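Local coordinates for inclusion membrane protein A (Chlamydia trachomatis, PDB 6E6A) that probably mediates the homotypic fusion of chlamydial inclusions as a SNARE-like inclusion membrane protein, of which this is the soluble domain, at residues A91-S96 with G143-L148; A98-E103 with D136-E141. The protein carries 3 engineered substitutions. All coordinates share one frame; numbering follows the deposited sequence.

How the contacts relate
Both contacts join the same two helices, 87-107 and 125-163, which run nearly antiparallel within an almost entirely helical soluble domain. Contact 1 (91-96 with 143-148) encloses contact 2 (98-103 with 136-141) along the chain, as expected for consecutive levels of one antiparallel pairing, and their centres lie about 10 Å apart. The levels adjoin directly. Ser96 OG of contact 1 probably forms a hydrogen bond to Glu141 OE1 of contact 2 at 2.8 Å, and a leucine seam continues from Leu145 to Leu100. One interface therefore carries both the sodium site and the serine-glutamate bond further along it.

Contact 1: residues A91-S96 with G143-L148; sequences ADLKGS and GQLSQL. With NA (sodium ion), chain D.
Ser96 and Gln144 meet over a sodium ion that bridges helices 87-107 and 125-163. Ser96 OG lies 2.8 Å from the metal, and the amide end of Gln144 reaches it from the other helix. The glutamine is drawn out to nearly full length: CG stands opposite the backbone N (chi1 171°) and the chain stays extended beyond it, which carries the amide across the gap. Asp92 lies beside the site and crosses Gln144 at about a right angle, its carboxylate plane turned 71° from that of the amide. Its OD1 is 3.9 Å from the sodium, too far for direct coordination, but its charge may help to balance the cation. Besides the metal, the Ser96 hydroxyl has Glu141, one turn before Gln144, as its probable hydrogen-bond partner.

Away from the ion the contact turns apolar. Ser96 CB presses on Leu145 CG at 3.5 Å, closer than ordinary van der Waals packing. Leu145 sends CD2 on to Leu93 CD1, 3.6 Å away, and the two leucines cross nearly perpendicularly. Leu148 places CD1 against Asp92 CB, 3.6 Å away, and near the backbone N of Leu93. Phe67 and Leu70 of helix 64-75 pack against Leu145 and Leu148, respectively, while Leu11 of helix 7-15 touches Leu93. The short segments are 9.8 Å apart at their axes, with their N-to-C directions 146° apart, an arrangement characteristic of an antiparallel helical bundle, with a leucine core on one side and a sodium site at its polar margin.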
ATOM      1  N   ALA A  91      11.334  -3.524  10.861  1.00 17.36           N
ATOM      2  CA  ALA A  91      10.848  -4.786  10.324  1.00 14.67           C
ATOM      3  C   ALA A  91       9.415  -4.654   9.825  1.00 18.55           C
ATOM      4  O   ALA A  91       9.064  -5.218   8.783  1.00 14.22           O
ATOM      5  CB  ALA A  91      10.961  -5.881  11.384  1.00 15.27           C
ATOM      6  N   ASP A  92       8.574  -3.915  10.560  1.00 19.85           N
ATOM      7  CA  ASP A  92       7.200  -3.692  10.115  1.00 17.21           C
ATOM      8  C   ASP A  92       7.163  -2.935   8.794  1.00 15.31           C
ATOM      9  O   ASP A  92       6.395  -3.286   7.890  1.00 14.64           O
ATOM     10  CB  ASP A  92       6.409  -2.928  11.178  1.00 22.94           C
ATOM     11  CG  ASP A  92       5.927  -3.816  12.307  1.00 36.23           C
ATOM     12  OD1 ASP A  92       6.164  -5.042  12.254  1.00 39.28           O
ATOM     13  OD2 ASP A  92       5.296  -3.288  13.246  1.00 40.83           O
ATOM     14  N   LEU A  93       7.972  -1.881   8.672  1.00 13.64           N
ATOM     15  CA  LEU A  93       8.068  -1.146   7.413  1.00 18.58           C
ATOM     16  C   LEU A  93       8.450  -2.074   6.265  1.00 11.50           C
ATOM     17  O   LEU A  93       7.741  -2.157   5.248  1.00 13.03           O
ATOM     18  CB  LEU A  93       9.078  -0.007   7.563  1.00 15.22           C
ATOM     19  CG  LEU A  93       9.435   0.881   6.372  1.00 29.38           C
ATOM     20  CD1 LEU A  93       8.207   1.307   5.592  1.00 32.84           C
ATOM     21  CD2 LEU A  93      10.210   2.109   6.867  1.00 32.55           C
ATOM     22  N   LYS A  94       9.563  -2.800   6.430  1.00 18.00           N
ATOM     23  CA  LYS A  94      10.055  -3.683   5.378  1.00 16.23           C
ATOM     24  C   LYS A  94       9.013  -4.723   4.996  1.00 17.72           C
ATOM     25  O   LYS A  94       8.768  -4.965   3.806  1.00 12.56           O
ATOM     26  CB  LYS A  94      11.337  -4.380   5.844  1.00 16.81           C
ATOM     27  CG  LYS A  94      12.577  -3.498   5.889  1.00 14.59           C
ATOM     28  CD  LYS A  94      13.712  -4.223   6.598  1.00 11.58           C
ATOM     29  CE  LYS A  94      15.014  -3.472   6.474  1.00 25.79           C
ATOM     30  NZ  LYS A  94      16.123  -4.278   7.063  1.00 30.96           N
ATOM     31  N   GLY A  95       8.347  -5.308   5.989  1.00 18.41           N
ATOM     32  CA  GLY A  95       7.463  -6.421   5.698  1.00 19.95           C
ATOM     33  C   GLY A  95       6.155  -5.947   5.084  1.00 15.96           C
ATOM     34  O   GLY A  95       5.636  -6.587   4.167  1.00 11.38           O
ATOM     35  N   SER A  96       5.667  -4.768   5.477  1.00 12.38           N
ATOM     36  CA  SER A  96       4.460  -4.266   4.832  1.00 15.47           C
ATOM     37  C   SER A  96       4.722  -3.839   3.394  1.00 14.86           C
ATOM     38  O   SER A  96       3.878  -4.067   2.519  1.00 11.57           O
ATOM     39  CB  SER A  96       3.869  -3.129   5.648  1.00 17.04           C
ATOM     40  OG  SER A  96       3.266  -3.645   6.818  1.00 17.01           O
ATOM     41  N   GLY A 143      -2.925   0.116   5.892  1.00 13.16           N
ATOM     42  CA  GLY A 143      -3.278   0.750   7.153  1.00 16.22           C
ATOM     43  C   GLY A 143      -2.158   0.682   8.174  1.00 10.15           C
ATOM     44  O   GLY A 143      -1.889   1.661   8.884  1.00 12.29           O
ATOM     45  N   GLN A 144      -1.475  -0.468   8.246  1.00 10.29           N
ATOM     46  CA  GLN A 144      -0.315  -0.597   9.125  1.00 14.11           C
ATOM     47  C   GLN A 144       0.790   0.372   8.729  1.00 16.09           C
ATOM     48  O   GLN A 144       1.402   1.013   9.592  1.00 17.36           O
ATOM     49  CB  GLN A 144       0.209  -2.032   9.109  1.00 19.02           C
ATOM     50  CG  GLN A 144       1.530  -2.203   9.832  1.00 35.74           C
ATOM     51  CD  GLN A 144       1.850  -3.654  10.118  1.00 52.25           C
ATOM     52  OE1 GLN A 144       0.970  -4.515  10.069  1.00 61.53           O
ATOM     53  NE2 GLN A 144       3.111  -3.933  10.427  1.00 51.75           N
ATOM     54  N   LEU A 145       1.073   0.482   7.432  1.00 12.96           N
ATOM     55  CA  LEU A 145       2.093   1.423   6.986  1.00 10.85           C
ATOM     56  C   LEU A 145       1.695   2.852   7.311  1.00 11.81           C
ATOM     57  O   LEU A 145       2.517   3.640   7.792  1.00  9.83           O
ATOM     58  CB  LEU A 145       2.313   1.291   5.479  1.00 12.26           C
ATOM     59  CG  LEU A 145       3.292   0.235   4.994  1.00 21.85           C
ATOM     60  CD1 LEU A 145       3.225   0.128   3.477  1.00 20.45           C
ATOM     61  CD2 LEU A 145       4.685   0.605   5.461  1.00 20.74           C
ATOM     62  N   SER A 146       0.430   3.174   7.073  1.00 11.68           N
ATOM     63  CA  SER A 146      -0.110   4.533   7.338  1.00 12.78           C
ATOM     64  C   SER A 146       0.084   4.901   8.812  1.00 11.82           C
ATOM     65  O   SER A 146       0.625   5.980   9.079  1.00  9.95           O
ATOM     66  CB  SER A 146      -1.566   4.615   6.969  1.00 12.01           C
ATOM     67  OG  SER A 146      -1.724   4.887   5.589  1.00 28.93           O
ATOM     68  N   GLN A 147      -0.365   4.042   9.718  1.00 12.35           N
ATOM     69  CA  GLN A 147      -0.265   4.294  11.180  1.00 24.26           C
ATOM     70  C   GLN A 147       1.209   4.380  11.591  1.00 18.16           C
ATOM     71  O   GLN A 147       1.552   5.302  12.347  1.00 16.65           O
ATOM     72  CB  GLN A 147      -0.988   3.200  11.965  1.00 35.57           C
ATOM     73  CG  GLN A 147      -1.333   3.612  13.389  1.00 50.25           C
ATOM     74  CD  GLN A 147      -1.797   5.047  13.476  1.00 56.74           C
ATOM     75  OE1 GLN A 147      -2.915   5.385  13.094  1.00 52.19           O
ATOM     76  NE2 GLN A 147      -0.931   5.913  13.975  1.00 65.42           N
ATOM     77  N   LEU A 148       2.030   3.458  11.111  1.00 10.36           N
ATOM     78  CA  LEU A 148       3.481   3.435  11.433  1.00 11.18           C
ATOM     79  C   LEU A 148       4.093   4.785  11.041  1.00 14.14           C
ATOM     80  O   LEU A 148       4.725   5.420  11.893  1.00 13.84           O
ATOM     81  CB  LEU A 148       4.114   2.286  10.644  1.00 18.55           C
ATOM     82  CG  LEU A 148       5.619   2.101  10.808  1.00 27.96           C
ATOM     83  CD1 LEU A 148       5.993   0.637  10.646  1.00 24.43           C
ATOM     84  CD2 LEU A 148       6.380   2.959   9.811  1.00 27.40           C
TER
HETATM   85 NA    NA D 302       4.356  -5.308   8.810  0.77 41.66          NA

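Contact 2: residues A98-E103 with D136-E141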
ATOM      1  N   ALA A  98       7.061  -5.094   1.405  1.00 10.44           N
ATOM      2  CA  ALA A  98       7.216  -6.344   0.668  1.00 14.14           C
ATOM      3  C   ALA A  98       5.856  -6.992   0.406  1.00 14.18           C
ATOM      4  O   ALA A  98       5.603  -7.509  -0.694  1.00 10.14           O
ATOM      5  CB  ALA A  98       8.145  -7.283   1.438  1.00 14.65           C
ATOM      6  N   SER A  99       4.962  -6.947   1.400  1.00 15.81           N
ATOM      7  CA  SER A  99       3.609  -7.460   1.214  1.00 14.83           C
ATOM      8  C   SER A  99       2.896  -6.732   0.089  1.00 10.61           C
ATOM      9  O   SER A  99       2.240  -7.363  -0.743  1.00 10.64           O
ATOM     10  CB  SER A  99       2.800  -7.320   2.503  1.00 15.55           C
ATOM     11  OG  SER A  99       2.873  -8.486   3.289  1.00 23.20           O
ATOM     12  N   LEU A 100       3.004  -5.399   0.054  1.00  6.02           N
ATOM     13  CA  LEU A 100       2.371  -4.640  -1.023  1.00 13.83           C
ATOM     14  C   LEU A 100       2.853  -5.119  -2.384  1.00 15.50           C
ATOM     15  O   LEU A 100       2.051  -5.329  -3.306  1.00 15.96           O
ATOM     16  CB  LEU A 100       2.676  -3.146  -0.879  1.00 11.78           C
ATOM     17  CG  LEU A 100       2.192  -2.361   0.332  1.00 16.38           C
ATOM     18  CD1 LEU A 100       2.507  -0.879   0.144  1.00 15.31           C
ATOM     19  CD2 LEU A 100       0.711  -2.570   0.570  1.00 15.03           C
ATOM     20  N   ARG A 101       4.168  -5.275  -2.536  1.00 14.27           N
ATOM     21  CA  ARG A 101       4.694  -5.712  -3.830  1.00 14.68           C
ATOM     22  C   ARG A 101       4.159  -7.096  -4.220  1.00 16.37           C
ATOM     23  O   ARG A 101       3.737  -7.317  -5.367  1.00 17.37           O
ATOM     24  CB  ARG A 101       6.222  -5.672  -3.801  1.00 11.99           C
ATOM     25  CG  ARG A 101       6.771  -4.237  -3.571  1.00  9.12           C
ATOM     26  CD  ARG A 101       8.288  -4.157  -3.758  1.00 14.04           C
ATOM     27  NE  ARG A 101       8.805  -2.804  -3.541  1.00 15.93           N
ATOM     28  CZ  ARG A 101       8.692  -1.808  -4.417  1.00 16.27           C
ATOM     29  NH1 ARG A 101       8.080  -2.006  -5.579  1.00 15.35           N
ATOM     30  NH2 ARG A 101       9.197  -0.617  -4.139  1.00 11.13           N
ATOM     31  N   GLU A 102       4.160  -8.046  -3.274  1.00 12.24           N
ATOM     32  CA  GLU A 102       3.684  -9.394  -3.608  1.00 11.11           C
ATOM     33  C   GLU A 102       2.184  -9.399  -3.934  1.00 12.80           C
ATOM     34  O   GLU A 102       1.732 -10.083  -4.877  1.00 17.80           O
ATOM     35  CB  GLU A 102       4.015 -10.362  -2.458  1.00 10.18           C
ATOM     36  CG  GLU A 102       5.512 -10.704  -2.365  1.00 12.76           C
ATOM     37  CD  GLU A 102       5.838 -11.800  -1.355  1.00 19.05           C
ATOM     38  OE1 GLU A 102       4.936 -12.240  -0.605  1.00 17.43           O
ATOM     39  OE2 GLU A 102       7.017 -12.215  -1.310  1.00 14.18           O
ATOM     40  N   GLU A 103       1.399  -8.605  -3.198  1.00  9.21           N
ATOM     41  CA  GLU A 103      -0.036  -8.531  -3.464  1.00 13.29           C
ATOM     42  C   GLU A 103      -0.309  -7.935  -4.836  1.00 16.90           C
ATOM     43  O   GLU A 103      -1.197  -8.408  -5.554  1.00 10.38           O
ATOM     44  CB  GLU A 103      -0.750  -7.713  -2.382  1.00  9.06           C
ATOM     45  CG  GLU A 103      -0.693  -8.310  -0.974  1.00  7.98           C
ATOM     46  CD  GLU A 103      -1.645  -9.479  -0.782  1.00 14.85           C
ATOM     47  OE1 GLU A 103      -2.403  -9.816  -1.719  1.00 15.71           O
ATOM     48  OE2 GLU A 103      -1.631 -10.065   0.316  1.00 12.12           O
ATOM     49  N   ASP A 136      -8.641  -7.287   1.365  1.00 10.56           N
ATOM     50  CA  ASP A 136      -8.499  -7.270   2.819  1.00 11.05           C
ATOM     51  C   ASP A 136      -7.037  -7.210   3.238  1.00  9.64           C
ATOM     52  O   ASP A 136      -6.677  -6.507   4.194  1.00 11.14           O
ATOM     53  CB  ASP A 136      -9.171  -8.501   3.432  1.00 11.77           C
ATOM     54  CG  ASP A 136     -10.675  -8.499   3.246  1.00 17.42           C
ATOM     55  OD1 ASP A 136     -11.240  -7.436   2.918  1.00 20.41           O
ATOM     56  OD2 ASP A 136     -11.292  -9.567   3.428  1.00 16.43           O
ATOM     57  N   SER A 137      -6.174  -7.951   2.539  1.00 11.12           N
ATOM     58  CA  SER A 137      -4.761  -7.935   2.891  1.00  9.01           C
ATOM     59  C   SER A 137      -4.162  -6.552   2.673  1.00 14.81           C
ATOM     60  O   SER A 137      -3.428  -6.045   3.526  1.00  9.09           O
ATOM     61  CB  SER A 137      -3.999  -8.974   2.079  1.00 11.18           C
ATOM     62  OG  SER A 137      -2.613  -8.882   2.377  1.00 13.27           O
ATOM     63  N   LEU A 138      -4.450  -5.940   1.516  1.00  9.58           N
ATOM     64  CA  LEU A 138      -3.953  -4.602   1.220  1.00 12.64           C
ATOM     65  C   LEU A 138      -4.492  -3.578   2.211  1.00 13.68           C
ATOM     66  O   LEU A 138      -3.765  -2.673   2.630  1.00 12.36           O
ATOM     67  CB  LEU A 138      -4.311  -4.208  -0.212  1.00 12.04           C
ATOM     68  CG  LEU A 138      -3.492  -4.911  -1.296  1.00 13.78           C
ATOM     69  CD1 LEU A 138      -4.041  -4.583  -2.675  1.00 17.58           C
ATOM     70  CD2 LEU A 138      -2.030  -4.518  -1.181  1.00 17.60           C
ATOM     71  N   ARG A 139      -5.770  -3.678   2.575  1.00 10.46           N
ATOM     72  CA  ARG A 139      -6.308  -2.759   3.572  1.00 12.19           C
ATOM     73  C   ARG A 139      -5.502  -2.857   4.860  1.00 12.19           C
ATOM     74  O   ARG A 139      -5.072  -1.840   5.420  1.00 12.70           O
ATOM     75  CB  ARG A 139      -7.781  -3.067   3.849  1.00 15.02           C
ATOM     76  CG  ARG A 139      -8.761  -2.622   2.774  1.00 18.28           C
ATOM     77  CD  ARG A 139     -10.192  -2.923   3.217  1.00 29.37           C
ATOM     78  NE  ARG A 139     -11.210  -2.295   2.373  1.00 36.10           N
ATOM     79  CZ  ARG A 139     -12.490  -2.666   2.360  1.00 35.88           C
ATOM     80  NH1 ARG A 139     -12.900  -3.656   3.145  1.00 24.53           N
ATOM     81  NH2 ARG A 139     -13.362  -2.051   1.571  1.00 33.13           N
ATOM     82  N   ASP A 140      -5.236  -4.089   5.304  1.00 12.62           N
ATOM     83  CA  ASP A 140      -4.441  -4.298   6.511  1.00 12.24           C
ATOM     84  C   ASP A 140      -3.043  -3.696   6.377  1.00 12.85           C
ATOM     85  O   ASP A 140      -2.575  -2.978   7.274  1.00 12.69           O
ATOM     86  CB  ASP A 140      -4.363  -5.795   6.828  1.00 21.09           C
ATOM     87  CG  ASP A 140      -5.602  -6.303   7.547  1.00 31.55           C
ATOM     88  OD1 ASP A 140      -6.458  -5.466   7.908  1.00 32.95           O
ATOM     89  OD2 ASP A 140      -5.732  -7.534   7.743  1.00 27.89           O
ATOM     90  N   GLU A 141      -2.345  -4.002   5.277  1.00 10.10           N
ATOM     91  CA  GLU A 141      -0.941  -3.597   5.170  1.00 10.12           C
ATOM     92  C   GLU A 141      -0.791  -2.100   4.922  1.00 15.98           C
ATOM     93  O   GLU A 141       0.101  -1.464   5.495  1.00 10.27           O
ATOM     94  CB  GLU A 141      -0.230  -4.391   4.077  1.00 11.01           C
ATOM     95  CG  GLU A 141      -0.174  -5.886   4.351  1.00 23.31           C
ATOM     96  CD  GLU A 141       0.406  -6.201   5.719  1.00 26.76           C
ATOM     97  OE1 GLU A 141       1.462  -5.630   6.061  1.00 15.99           O
ATOM     98  OE2 GLU A 141      -0.205  -7.005   6.458  1.00 23.98           O
TER
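Ser137 OG donates a short hydrogen bond of 2.6 Å to Glu103 OE2, tying helix 125-163 to helix 87-107. The oxygen is met from above the carboxylate plane, the hydroxyl lying 56° out of it. Glu103 gets there by folding at its second torsion (chi2 -76°), which brings OE2 to Ser137 OG, while the serine places OG opposite its own backbone N. The aliphatic base of the same glutamate serves the core: its CB rests 3.6 Å from Leu138 CD2, the two side chains running alongside in opposite senses.

Leu100 and Leu138 fill the buried side of this antiparallel pair within the helical bundle, where the segment axes are 10.0 Å apart. Their CD2 atoms touch at 3.8 Å as the side chains cross obliquely, and Phe60, Cys56 and Leu57 of helix 44-62 close over the leucines. On the more polar flank, Glu141 is bent like Glu103, and its CG packs 3.8 Å from Ser99 CB. Beyond its link to Ser96, the Glu141 side chain comes within about 4 Å of the sodium ion, nearest atoms compared, where its negative charge may help to offset the metal.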